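Metagenomic carboxyl esterase MGS0156 (Uncultured organism, PDB 5D8M) probably hydrolyses carboxylic ester bonds and in its full-length form probably carries a transmembrane helix. Local coordinates at residues R34-E39 with P77-V82; Y117-T122 with I331-E336; I40-M45 with D61-R66; D108-D113 with P323-L328. All coordinates share one frame; numbering follows the deposited sequence.

Contact 1 (R34-E39 with P77-V82); sequences RGRFRE and PVPLGV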
loop_
_atom_site.group_PDB
_atom_site.type_symbol
_atom_site.label_atom_id
_atom_site.label_comp_id
_atom_site.label_asym_id
_atom_site.label_seq_id
_atom_site.Cartn_x
_atom_site.Cartn_y
_atom_site.Cartn_z
ATOM N N ARG A 34 -11.141 1.844 -12.094
ATOM C CA ARG A 34 -9.899 2.088 -12.825
ATOM C C ARG A 34 -9.986 3.242 -13.810
ATOM O O ARG A 34 -9.013 3.972 -14.002
ATOM C CB ARG A 34 -9.465 0.834 -13.591
ATOM C CG ARG A 34 -8.931 -0.270 -12.712
ATOM C CD ARG A 34 -8.583 -1.488 -13.528
ATOM N NE ARG A 34 -9.773 -2.129 -14.090
ATOM C CZ ARG A 34 -9.748 -2.877 -15.187
ATOM N NH1 ARG A 34 -8.599 -3.045 -15.838
ATOM N NH2 ARG A 34 -10.867 -3.457 -15.633
ATOM N N GLY A 35 -11.137 3.358 -14.468
ATOM C CA GLY A 35 -11.347 4.370 -15.484
ATOM C C GLY A 35 -11.398 5.774 -14.898
ATOM O O GLY A 35 -10.760 6.682 -15.411
ATOM N N ARG A 36 -12.163 5.957 -13.828
ATOM C CA ARG A 36 -12.279 7.277 -13.234
ATOM C C ARG A 36 -10.961 7.663 -12.547
ATOM O O ARG A 36 -10.525 8.818 -12.615
ATOM C CB ARG A 36 -13.453 7.330 -12.251
ATOM C CG ARG A 36 -13.666 8.700 -11.574
ATOM C CD ARG A 36 -13.832 9.833 -12.573
ATOM N NE ARG A 36 -14.080 11.104 -11.895
ATOM C CZ ARG A 36 -14.185 12.280 -12.509
ATOM N NH1 ARG A 36 -14.063 12.362 -13.830
ATOM N NH2 ARG A 36 -14.429 13.378 -11.803
ATOM N N PHE A 37 -10.297 6.693 -11.927
ATOM C CA PHE A 37 -9.027 7.016 -11.286
ATOM C C PHE A 37 -7.976 7.464 -12.323
ATOM O O PHE A 37 -7.268 8.455 -12.090
ATOM C CB PHE A 37 -8.516 5.835 -10.459
ATOM C CG PHE A 37 -7.289 6.158 -9.643
ATOM C CD1 PHE A 37 -7.395 6.859 -8.445
ATOM C CD2 PHE A 37 -6.034 5.811 -10.100
ATOM C CE1 PHE A 37 -6.250 7.178 -7.694
ATOM C CE2 PHE A 37 -4.884 6.120 -9.361
ATOM C CZ PHE A 37 -4.999 6.800 -8.154
ATOM N N ARG A 38 -7.883 6.760 -13.458
ATOM C CA ARG A 38 -6.957 7.175 -14.531
ATOM C C ARG A 38 -7.261 8.600 -15.005
ATOM O O ARG A 38 -6.362 9.424 -15.200
ATOM C CB ARG A 38 -7.020 6.217 -15.736
ATOM C CG ARG A 38 -6.153 6.674 -16.926
ATOM C CD ARG A 38 -6.237 5.716 -18.140
ATOM N NE ARG A 38 -5.946 4.324 -17.764
ATOM C CZ ARG A 38 -4.732 3.803 -17.625
ATOM N NH1 ARG A 38 -3.659 4.547 -17.841
ATOM N NH2 ARG A 38 -4.593 2.526 -17.272
ATOM N N GLU A 39 -8.545 8.876 -15.165
ATOM C CA GLU A 39 -9.020 10.173 -15.586
ATOM C C GLU A 39 -8.580 11.284 -14.624
ATOM O O GLU A 39 -8.082 12.322 -15.045
ATOM C CB GLU A 39 -10.544 10.117 -15.691
ATOM C CG GLU A 39 -11.225 11.311 -16.336
ATOM C CD GLU A 39 -12.694 11.019 -16.565
ATOM O OE1 GLU A 39 -13.200 10.038 -15.975
ATOM O OE2 GLU A 39 -13.333 11.733 -17.362
ATOM N N PRO A 77 -16.097 16.486 -14.922
ATOM C CA PRO A 77 -14.946 17.341 -14.591
ATOM C C PRO A 77 -14.134 16.826 -13.416
ATOM O O PRO A 77 -14.681 16.340 -12.437
ATOM C CB PRO A 77 -15.581 18.701 -14.259
ATOM C CG PRO A 77 -17.057 18.426 -14.065
ATOM C CD PRO A 77 -17.361 17.244 -14.949
ATOM N N VAL A 78 -12.821 16.931 -13.530
ATOM C CA VAL A 78 -11.947 16.561 -12.431
ATOM C C VAL A 78 -11.685 17.800 -11.570
ATOM O O VAL A 78 -11.182 18.797 -12.069
ATOM C CB VAL A 78 -10.614 15.974 -12.933
ATOM C CG1 VAL A 78 -9.710 15.594 -11.754
ATOM C CG2 VAL A 78 -10.877 14.751 -13.825
ATOM N N PRO A 79 -12.056 17.740 -10.279
ATOM C CA PRO A 79 -11.767 18.823 -9.330
ATOM C C PRO A 79 -10.276 19.112 -9.295
ATOM O O PRO A 79 -9.487 18.182 -9.128
ATOM C CB PRO A 79 -12.240 18.261 -7.984
ATOM C CG PRO A 79 -13.183 17.131 -8.343
ATOM C CD PRO A 79 -12.619 16.554 -9.608
ATOM N N LEU A 80 -9.879 20.363 -9.469
ATOM C CA LEU A 80 -8.448 20.677 -9.503
ATOM C C LEU A 80 -8.116 21.854 -8.597
ATOM O O LEU A 80 -7.018 22.415 -8.655
ATOM C CB LEU A 80 -8.007 20.957 -10.945
ATOM C CG LEU A 80 -7.992 19.685 -11.801
ATOM C CD1 LEU A 80 -7.851 19.992 -13.305
ATOM C CD2 LEU A 80 -6.869 18.738 -11.336
ATOM N N GLY A 81 -9.066 22.222 -7.752
ATOM C CA GLY A 81 -8.852 23.286 -6.795
ATOM C C GLY A 81 -8.555 22.735 -5.416
ATOM O O GLY A 81 -8.262 21.566 -5.262
ATOM N N VAL A 82 -8.607 23.600 -4.418
ATOM C CA VAL A 82 -8.290 23.239 -3.053
ATOM C C VAL A 82 -9.509 22.623 -2.388
ATOM O O VAL A 82 -10.604 23.211 -2.382
ATOM C CB VAL A 82 -7.822 24.461 -2.232
ATOM C CG1 VAL A 82 -7.610 24.080 -0.775
ATOM C CG2 VAL A 82 -6.542 25.067 -2.842
#
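Pro77 meets helix 34-48 through its carbonyl, its CB pointing away. Its O accepts a hydrogen bond of 3.0 Å from Arg36 NH2, with an N-H...O angle of 157°. The oxygen lies practically in the guanidinium plane, whereas the donor stands well above the plane of the carbonyl, 53° out of it. Arg36 gets there with CG anti to its backbone N and a bend at chi2, after which the chain runs extended to the loop. The same NH2 forms a salt bridge with Glu337 of the C-terminal helix. NH1 turns back to Glu39 OE1, a weak bond at 3.3 Å and an i to i+3 salt bridge, and also reaches Arg76 O; Glu39 in turn accepts from the backbone N of Thr74 and Gly75. An alanine in place of Arg36 would probably cost the loop its grip on the helix at Pro77 and leave Glu39 and Glu337 without their shared counter-ion. Val78 follows, its side chain running antiparallel to that of Arg36. Its CG2, beside the backbone N, lies against the polar groups, 4.0 Å from Arg36 NH1 and 3.9 Å from Glu39 O, and Val78 also touches Ile40 and Ala43. Pro79 adds a looser touch, CD to Arg36 NH2 at 4.3 Å. This is a surface arrangement in which an irregular connection is held by its carbonyls to a helix arginine, on a helix that flanks the parallel sheet of an alpha/beta fold.

Contact 2 (Y117-T122 with I331-E336); sequences YGYATT and IARYVE
Tyr119 lays one face of its ring flat on the helix: Ala332 CB sits 3.5 Å from the ring centroid and 1° off the ring normal, an almost ideal CH-pi contact. The hydroxyl projects past the methyl, obliquely to the helix, to Glu336 one turn on, and gives a very short hydrogen bond, 2.5 Å from Tyr119 OH to Glu336 OE1. Glu336, extended with CG anti to its backbone N, offers this oxygen near the ring plane, but its carboxylate is turned 65° from the ring, so the hydroxyl arrives from above the carboxylate plane. So short a distance suggests a strong hydrogen bond. OE1 also accepts from Ser83 OG. A water donates to Tyr119 OH at 2.7 Å and accepts from Arg333 NH1 at 3.0 Å, linking both helix residues through the phenol. Arg333, whose NE is paired with Glu329, brings NH2 over a face of Tyr117, 3.3 Å from CG; the guanidinium and ring planes are 60° apart. Gly118, at positive phi, is the C-prime residue of a Schellman motif ending helix 111-116. The contact thus sits at the helix-to-strand connection leading into an edge strand of a parallel sheet, consistent with an alpha/beta-hydrolase fold.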
loop_
_atom_site.group_PDB
_atom_site.type_symbol
_atom_site.label_atom_id
_atom_site.label_comp_id
_atom_site.label_asym_id
_atom_site.label_seq_id
_atom_site.Cartn_x
_atom_site.Cartn_y
_atom_site.Cartn_z
ATOM N N TYR A 117 -3.455 21.354 -1.746
ATOM C CA TYR A 117 -4.819 21.233 -2.246
ATOM C C TYR A 117 -5.844 20.805 -1.207
ATOM O O TYR A 117 -6.898 20.277 -1.563
ATOM C CB TYR A 117 -4.856 20.282 -3.442
ATOM C CG TYR A 117 -4.193 20.913 -4.636
ATOM C CD1 TYR A 117 -4.769 22.007 -5.265
ATOM C CD2 TYR A 117 -2.969 20.450 -5.106
ATOM C CE1 TYR A 117 -4.162 22.612 -6.349
ATOM C CE2 TYR A 117 -2.343 21.050 -6.201
ATOM C CZ TYR A 117 -2.948 22.123 -6.818
ATOM O OH TYR A 117 -2.345 22.719 -7.908
ATOM N N GLY A 118 -5.541 21.056 0.063
ATOM C CA GLY A 118 -6.539 21.019 1.127
ATOM C C GLY A 118 -6.647 19.709 1.877
ATOM O O GLY A 118 -7.568 19.517 2.666
ATOM N N TYR A 119 -5.716 18.792 1.630
ATOM C CA TYR A 119 -5.732 17.517 2.324
ATOM C C TYR A 119 -4.646 17.519 3.402
ATOM O O TYR A 119 -3.449 17.617 3.090
ATOM C CB TYR A 119 -5.539 16.354 1.336
ATOM C CG TYR A 119 -6.628 16.304 0.272
ATOM C CD1 TYR A 119 -7.879 15.784 0.571
ATOM C CD2 TYR A 119 -6.409 16.794 -1.022
ATOM C CE1 TYR A 119 -8.904 15.739 -0.379
ATOM C CE2 TYR A 119 -7.431 16.752 -1.991
ATOM C CZ TYR A 119 -8.675 16.219 -1.648
ATOM O OH TYR A 119 -9.700 16.150 -2.565
ATOM N N ALA A 120 -5.060 17.427 4.664
ATOM C CA ALA A 120 -4.098 17.301 5.768
ATOM C C ALA A 120 -3.473 15.901 5.754
ATOM O O ALA A 120 -4.071 14.951 5.244
ATOM C CB ALA A 120 -4.785 17.581 7.132
ATOM N N THR A 121 -2.257 15.776 6.284
ATOM C CA THR A 121 -1.613 14.465 6.340
ATOM C C THR A 121 -0.984 14.224 7.703
ATOM O O THR A 121 -0.409 15.130 8.303
ATOM C CB THR A 121 -0.497 14.302 5.270
ATOM O OG1 THR A 121 0.576 15.211 5.533
ATOM C CG2 THR A 121 -1.029 14.583 3.883
ATOM N N THR A 122 -1.088 12.994 8.167
ATOM C CA THR A 122 -0.409 12.542 9.371
ATOM C C THR A 122 0.335 11.262 9.034
ATOM O O THR A 122 -0.244 10.372 8.442
ATOM C CB THR A 122 -1.407 12.271 10.517
ATOM O OG1 THR A 122 -1.949 13.507 10.971
ATOM C CG2 THR A 122 -0.728 11.566 11.670
ATOM N N ILE A 331 -5.527 9.841 -5.386
ATOM C CA ILE A 331 -6.182 9.039 -4.359
ATOM C C ILE A 331 -7.130 9.912 -3.524
ATOM O O ILE A 331 -8.308 9.576 -3.397
ATOM C CB ILE A 331 -5.152 8.355 -3.435
ATOM C CG1 ILE A 331 -4.410 7.242 -4.187
ATOM C CG2 ILE A 331 -5.804 7.854 -2.118
ATOM C CD1 ILE A 331 -3.156 6.805 -3.434
ATOM N N ALA A 332 -6.615 11.014 -2.976
ATOM C CA ALA A 332 -7.413 11.930 -2.158
ATOM C C ALA A 332 -8.646 12.442 -2.893
ATOM O O ALA A 332 -9.718 12.524 -2.312
ATOM C CB ALA A 332 -6.554 13.137 -1.677
ATOM N N ARG A 333 -8.479 12.836 -4.152
ATOM C CA ARG A 333 -9.584 13.390 -4.924
ATOM C C ARG A 333 -10.614 12.323 -5.297
ATOM O O ARG A 333 -11.813 12.610 -5.305
ATOM C CB ARG A 333 -9.070 14.097 -6.189
ATOM C CG ARG A 333 -8.271 15.376 -5.874
ATOM C CD ARG A 333 -8.212 16.268 -7.085
ATOM N NE ARG A 333 -7.244 17.354 -6.964
ATOM C CZ ARG A 333 -7.516 18.554 -6.466
ATOM N NH1 ARG A 333 -8.740 18.848 -6.009
ATOM N NH2 ARG A 333 -6.558 19.465 -6.434
ATOM N N TYR A 334 -10.154 11.106 -5.600
ATOM C CA TYR A 334 -11.075 10.000 -5.927
ATOM C C TYR A 334 -11.927 9.677 -4.705
ATOM O O TYR A 334 -13.154 9.552 -4.799
ATOM C CB TYR A 334 -10.320 8.726 -6.391
ATOM C CG TYR A 334 -11.262 7.629 -6.859
ATOM C CD1 TYR A 334 -11.983 6.854 -5.940
ATOM C CD2 TYR A 334 -11.445 7.373 -8.215
ATOM C CE1 TYR A 334 -12.864 5.871 -6.362
ATOM C CE2 TYR A 334 -12.327 6.376 -8.638
ATOM C CZ TYR A 334 -13.030 5.636 -7.704
ATOM O OH TYR A 334 -13.917 4.672 -8.112
ATOM N N VAL A 335 -11.283 9.532 -3.549
ATOM C CA VAL A 335 -12.019 9.140 -2.345
ATOM C C VAL A 335 -12.983 10.241 -1.903
ATOM O O VAL A 335 -14.155 9.965 -1.591
ATOM C CB VAL A 335 -11.055 8.764 -1.185
ATOM C CG1 VAL A 335 -11.840 8.437 0.085
ATOM C CG2 VAL A 335 -10.210 7.566 -1.589
ATOM N N GLU A 336 -12.529 11.495 -1.919
ATOM C CA GLU A 336 -13.442 12.601 -1.606
ATOM C C GLU A 336 -14.653 12.608 -2.539
ATOM O O GLU A 336 -15.794 12.802 -2.103
ATOM C CB GLU A 336 -12.740 13.956 -1.688
ATOM C CG GLU A 336 -13.727 15.122 -1.443
ATOM C CD GLU A 336 -13.074 16.489 -1.523
ATOM O OE1 GLU A 336 -11.825 16.583 -1.383
ATOM O OE2 GLU A 336 -13.818 17.474 -1.710
HETATM O O HOH W 1 -10.924 17.277 -4.667
#

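Contact 3 (I40-M45 with D61-R66); sequences IMTAIM and DGILWR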
loop_
_atom_site.group_PDB
_atom_site.type_symbol
_atom_site.label_atom_id
_atom_site.label_comp_id
_atom_site.label_asym_id
_atom_site.label_seq_id
_atom_site.Cartn_x
_atom_site.Cartn_y
_atom_site.Cartn_z
ATOM N N ILE A 40 -8.787 11.056 -13.333
ATOM C CA ILE A 40 -8.392 12.004 -12.300
ATOM C C ILE A 40 -6.880 12.205 -12.277
ATOM O O ILE A 40 -6.396 13.348 -12.290
ATOM C CB ILE A 40 -8.881 11.530 -10.921
ATOM C CG1 ILE A 40 -10.401 11.718 -10.836
ATOM C CG2 ILE A 40 -8.169 12.287 -9.795
ATOM C CD1 ILE A 40 -11.026 11.129 -9.561
HETATM N N MSE A 41 -6.123 11.109 -12.266
HETATM C CA MSE A 41 -4.668 11.233 -12.138
HETATM C C MSE A 41 -4.086 11.906 -13.381
HETATM O O MSE A 41 -3.209 12.772 -13.294
HETATM C CB MSE A 41 -4.017 9.870 -11.896
HETATM C CG MSE A 41 -2.554 9.957 -11.497
HETATM SE SE MSE A 41 -1.834 8.241 -10.907
HETATM C CE MSE A 41 0.063 8.798 -10.791
ATOM N N THR A 42 -4.621 11.550 -14.535
ATOM C CA THR A 42 -4.178 12.122 -15.795
ATOM C C THR A 42 -4.414 13.650 -15.883
ATOM O O THR A 42 -3.531 14.396 -16.327
ATOM C CB THR A 42 -4.876 11.395 -16.972
ATOM O OG1 THR A 42 -4.466 10.016 -16.971
ATOM C CG2 THR A 42 -4.517 12.033 -18.302
ATOM N N ALA A 43 -5.593 14.102 -15.449
ATOM C CA ALA A 43 -5.935 15.527 -15.406
ATOM C C ALA A 43 -5.067 16.291 -14.413
ATOM O O ALA A 43 -4.648 17.419 -14.691
ATOM C CB ALA A 43 -7.420 15.711 -15.057
ATOM N N ILE A 44 -4.789 15.665 -13.263
ATOM C CA ILE A 44 -3.923 16.268 -12.248
ATOM C C ILE A 44 -2.556 16.587 -12.840
ATOM O O ILE A 44 -2.026 17.688 -12.670
ATOM C CB ILE A 44 -3.779 15.340 -11.001
ATOM C CG1 ILE A 44 -5.050 15.438 -10.144
ATOM C CG2 ILE A 44 -2.551 15.712 -10.161
ATOM C CD1 ILE A 44 -5.065 14.508 -8.959
HETATM N N MSE A 45 -1.998 15.628 -13.565
HETATM C CA MSE A 45 -0.671 15.806 -14.122
HETATM C C MSE A 45 -0.686 16.766 -15.291
HETATM O O MSE A 45 0.286 17.481 -15.499
HETATM C CB MSE A 45 -0.097 14.461 -14.530
HETATM C CG MSE A 45 0.049 13.553 -13.321
HETATM SE SE MSE A 45 0.639 11.758 -13.732
HETATM C CE MSE A 45 2.532 12.141 -14.042
ATOM N N ASP A 61 0.741 3.096 -20.731
ATOM C CA ASP A 61 0.925 2.422 -19.459
ATOM C C ASP A 61 1.878 3.210 -18.559
ATOM O O ASP A 61 2.222 2.745 -17.477
ATOM C CB ASP A 61 1.470 1.002 -19.680
ATOM C CG ASP A 61 0.552 0.146 -20.519
ATOM O OD1 ASP A 61 -0.650 0.013 -20.165
ATOM O OD2 ASP A 61 1.038 -0.390 -21.544
ATOM N N GLY A 62 2.289 4.398 -19.014
ATOM C CA GLY A 62 3.239 5.242 -18.299
ATOM C C GLY A 62 3.030 5.415 -16.792
ATOM O O GLY A 62 3.959 5.251 -16.010
ATOM N N ILE A 63 1.820 5.760 -16.375
ATOM C CA ILE A 63 1.552 5.855 -14.946
ATOM C C ILE A 63 0.735 4.678 -14.415
ATOM O O ILE A 63 0.962 4.214 -13.293
ATOM C CB ILE A 63 0.832 7.179 -14.568
ATOM C CG1 ILE A 63 -0.455 7.381 -15.385
ATOM C CG2 ILE A 63 1.808 8.365 -14.726
ATOM C CD1 ILE A 63 -1.408 8.516 -14.843
ATOM N N LEU A 64 -0.202 4.194 -15.220
ATOM C CA LEU A 64 -1.125 3.140 -14.798
ATOM C C LEU A 64 -1.310 2.137 -15.902
ATOM O O LEU A 64 -1.715 2.508 -17.003
ATOM C CB LEU A 64 -2.485 3.727 -14.429
ATOM C CG LEU A 64 -2.524 4.710 -13.262
ATOM C CD1 LEU A 64 -3.829 5.522 -13.315
ATOM C CD2 LEU A 64 -2.431 3.929 -11.923
ATOM N N TRP A 65 -1.013 0.873 -15.609
ATOM C CA TRP A 65 -1.141 -0.189 -16.607
ATOM C C TRP A 65 -2.565 -0.277 -17.097
ATOM O O TRP A 65 -3.502 -0.098 -16.318
ATOM C CB TRP A 65 -0.727 -1.548 -16.038
ATOM C CG TRP A 65 0.739 -1.692 -15.846
ATOM C CD1 TRP A 65 1.430 -1.564 -14.672
ATOM C CD2 TRP A 65 1.707 -1.984 -16.855
ATOM N NE1 TRP A 65 2.771 -1.770 -14.890
ATOM C CE2 TRP A 65 2.970 -2.020 -16.224
ATOM C CE3 TRP A 65 1.634 -2.219 -18.235
ATOM C CZ2 TRP A 65 4.145 -2.291 -16.919
ATOM C CZ3 TRP A 65 2.813 -2.486 -18.928
ATOM C CH2 TRP A 65 4.052 -2.517 -18.266
ATOM N N ARG A 66 -2.712 -0.558 -18.387
ATOM C CA ARG A 66 -4.015 -0.793 -18.982
ATOM C C ARG A 66 -4.322 -2.279 -19.026
ATOM O O ARG A 66 -4.061 -2.917 -20.032
ATOM C CB ARG A 66 -4.071 -0.246 -20.412
ATOM C CG ARG A 66 -3.843 1.239 -20.541
ATOM C CD ARG A 66 -3.506 1.626 -21.980
ATOM N NE ARG A 66 -2.163 1.188 -22.355
ATOM C CZ ARG A 66 -1.603 1.404 -23.543
ATOM N NH1 ARG A 66 -2.269 2.059 -24.486
ATOM N NH2 ARG A 66 -0.368 0.972 -23.788
#
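Ile63 points its branches at two selenomethionines one helical turn apart. Its CG1 takes the crowded position between the backbone N and the carbonyl carbon (chi1 55°), and the rest of the chain is extended, so CD1 is driven toward the helix while CG2 lies beside the backbone N. Met41, extended throughout with CG anti to the backbone N (chi1 -169°), meets it tip to tip: Met41 CG is 3.8 Å from Ile63 CD1. Met45 approaches likewise from the next turn, with a bend at chi3 (76°) that folds CE round, and its SE rests 3.7 Å from Ile63 CG2. Leu64 crosses Met41 obliquely, CD1 to SE at 4.1 Å. Thr42 stands at about a right angle to Ile63, OG1 4.0 Å from CD1 and bonded to Arg38 O. An alanine at Ile63, lacking CG2 and CD1, would probably leave Met41 and Met45 less well packed and loosen the loop on the helix. Within the loop Arg66 grips Asp61 side-on, NE to OD1 at 2.9 Å and NH2 to OD2 at 3.0 Å. Charge thus closes the turn, dispersion carries the meeting of 40-45 with 61-66, and Arg38, one turn earlier, bonds Leu64 O.

Contact 4 (D108-D113 with P323-L328); sequences DDARPD and PRPALL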
loop_
_atom_site.group_PDB
_atom_site.type_symbol
_atom_site.label_atom_id
_atom_site.label_comp_id
_atom_site.label_asym_id
_atom_site.label_seq_id
_atom_site.Cartn_x
_atom_site.Cartn_y
_atom_site.Cartn_z
ATOM N N ASP A 108 6.786 10.876 1.379
ATOM C CA ASP A 108 7.305 12.131 1.931
ATOM C C ASP A 108 7.315 13.256 0.900
ATOM O O ASP A 108 7.006 14.399 1.225
ATOM C CB ASP A 108 8.721 11.943 2.484
ATOM C CG ASP A 108 9.013 12.858 3.660
ATOM O OD1 ASP A 108 8.100 13.090 4.508
ATOM O OD2 ASP A 108 10.168 13.318 3.755
ATOM N N ASP A 109 7.683 12.927 -0.337
ATOM C CA ASP A 109 7.761 13.932 -1.383
ATOM C C ASP A 109 6.385 14.283 -1.980
ATOM O O ASP A 109 6.278 15.199 -2.791
ATOM C CB ASP A 109 8.721 13.465 -2.483
ATOM C CG ASP A 109 8.344 12.090 -3.095
ATOM O OD1 ASP A 109 7.479 11.317 -2.561
ATOM O OD2 ASP A 109 8.977 11.786 -4.136
ATOM N N ALA A 110 5.344 13.569 -1.561
ATOM C CA ALA A 110 3.974 13.828 -2.025
ATOM C C ALA A 110 3.141 14.718 -1.090
ATOM O O ALA A 110 2.123 15.267 -1.488
ATOM C CB ALA A 110 3.235 12.501 -2.229
ATOM N N ARG A 111 3.555 14.835 0.160
ATOM C CA ARG A 111 2.747 15.553 1.144
ATOM C C ARG A 111 2.641 17.073 0.921
ATOM O O ARG A 111 1.561 17.619 1.150
ATOM C CB ARG A 111 3.268 15.236 2.544
ATOM C CG ARG A 111 3.114 13.722 2.840
ATOM C CD ARG A 111 3.793 13.340 4.136
ATOM N NE ARG A 111 3.110 13.935 5.285
ATOM C CZ ARG A 111 3.537 13.834 6.547
ATOM N NH1 ARG A 111 4.659 13.162 6.825
ATOM N NH2 ARG A 111 2.851 14.415 7.529
ATOM N N PRO A 112 3.709 17.752 0.441
ATOM C CA PRO A 112 3.480 19.169 0.106
ATOM C C PRO A 112 2.366 19.379 -0.939
ATOM O O PRO A 112 1.565 20.315 -0.801
ATOM C CB PRO A 112 4.832 19.620 -0.446
ATOM C CG PRO A 112 5.828 18.739 0.275
ATOM C CD PRO A 112 5.144 17.401 0.344
ATOM N N ASP A 113 2.299 18.515 -1.949
ATOM C CA ASP A 113 1.315 18.724 -2.997
ATOM C C ASP A 113 -0.097 18.504 -2.477
ATOM O O ASP A 113 -0.995 19.261 -2.804
ATOM C CB ASP A 113 1.548 17.816 -4.203
ATOM C CG ASP A 113 0.395 17.890 -5.213
ATOM O OD1 ASP A 113 0.379 18.856 -6.017
ATOM O OD2 ASP A 113 -0.489 16.989 -5.190
ATOM N N PRO A 323 5.647 9.128 -10.137
ATOM C CA PRO A 323 4.948 10.351 -9.684
ATOM C C PRO A 323 4.067 10.138 -8.450
ATOM O O PRO A 323 2.835 10.222 -8.538
ATOM C CB PRO A 323 4.092 10.741 -10.900
ATOM C CG PRO A 323 3.877 9.457 -11.645
ATOM C CD PRO A 323 5.193 8.702 -11.470
ATOM N N ARG A 324 4.698 9.871 -7.309
ATOM C CA ARG A 324 3.975 9.713 -6.029
ATOM C C ARG A 324 3.064 10.911 -5.653
ATOM O O ARG A 324 1.939 10.680 -5.195
ATOM C CB ARG A 324 4.989 9.421 -4.884
ATOM C CG ARG A 324 5.690 8.028 -5.027
ATOM C CD ARG A 324 6.770 7.817 -3.958
ATOM N NE ARG A 324 7.922 8.707 -4.166
ATOM C CZ ARG A 324 8.956 8.399 -4.943
ATOM N NH1 ARG A 324 9.958 9.249 -5.082
ATOM N NH2 ARG A 324 8.980 7.236 -5.577
ATOM N N PRO A 325 3.512 12.178 -5.856
ATOM C CA PRO A 325 2.594 13.272 -5.510
ATOM C C PRO A 325 1.301 13.224 -6.297
ATOM O O PRO A 325 0.227 13.402 -5.711
ATOM C CB PRO A 325 3.384 14.535 -5.872
ATOM C CG PRO A 325 4.845 14.101 -5.763
ATOM C CD PRO A 325 4.825 12.698 -6.301
ATOM N N ALA A 326 1.399 12.979 -7.602
ATOM C CA ALA A 326 0.200 12.907 -8.425
ATOM C C ALA A 326 -0.670 11.738 -7.982
ATOM O O ALA A 326 -1.905 11.858 -7.924
ATOM C CB ALA A 326 0.558 12.778 -9.874
ATOM N N LEU A 327 -0.026 10.611 -7.663
ATOM C CA LEU A 327 -0.741 9.422 -7.205
ATOM C C LEU A 327 -1.513 9.702 -5.922
ATOM O O LEU A 327 -2.683 9.346 -5.830
ATOM C CB LEU A 327 0.220 8.244 -6.974
ATOM C CG LEU A 327 -0.433 6.896 -6.600
ATOM C CD1 LEU A 327 -1.131 6.233 -7.820
ATOM C CD2 LEU A 327 0.617 5.929 -6.001
ATOM N N LEU A 328 -0.857 10.323 -4.935
ATOM C CA LEU A 328 -1.495 10.587 -3.651
ATOM C C LEU A 328 -2.624 11.621 -3.800
ATOM O O LEU A 328 -3.680 11.476 -3.190
ATOM C CB LEU A 328 -0.476 11.074 -2.624
ATOM C CG LEU A 328 -0.956 11.186 -1.175
ATOM C CD1 LEU A 328 -1.367 9.800 -0.649
ATOM C CD2 LEU A 328 0.137 11.806 -0.279
#
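Asp109 opens the contact with a two-pronged salt bridge to Arg324. Its CG sits in the crowded position between backbone N and carbonyl carbon, which brings the carboxylate round to the guanidinium, nearly coplanar with it at 20°. The arginine grips it side-on: NE donates to OD1 at 3.1 Å, along the syn lone pair and fairly straight at 166°, and NH1 donates to OD2 at 2.9 Å. Bending at chi3 turns the Arg324 chain so that the two side chains cross at about a right angle. NH2, on the far side of the group, donates to Asn320 O and Ala301 O, so all three nitrogens are engaged and the rotation of the guanidinium is fixed. Asp109 O touches the CG corner of the Pro325 ring at 3.5 Å. Next comes Ala110, where the backbones are closest. Its CB is 3.4 Å from Pro325 CA, closer than two carbons normally come, and 3.7 Å from Leu328 CD2, so the methyl rests between Pro325 and Leu328 on the first turn of helix 324-338. Asp113, with CG anti to the backbone N, rests its CB 4.1 Å from Pro325 CB; its OD2 lies close to Glu329 OE1, and such like charges would probably raise the pKa of one of them. The residues leading into helix 111-116 thus abut the first turn of helix 324-338, with Met45 of helix 34-48 touching Pro323 and Ala326, and Leu328 reaching Leu89 of strand 87-92.

Overall arrangement
From the N terminus, helix 34-48 takes part first in both contact 1 and contact 3. Contact 3 closes a short loop back onto the helix, and this lies within the longer excursion that contact 1 closes before strand 87-92. Contacts 4 and 2 then open in turn at helix 111-116 and the approach to strand 120-123. Both wait some 210 residues for helix 324-338, so they cross, their segments alternating along the chain. That C-terminal helix joins all four: Arg333 of contact 2 probably bonds Gly81 O of contact 1, Leu327 meets Phe37, and Met41 and Met45 pack on residues 323-327. Together they tie three helices and an irregular connection together against the parallel sheet.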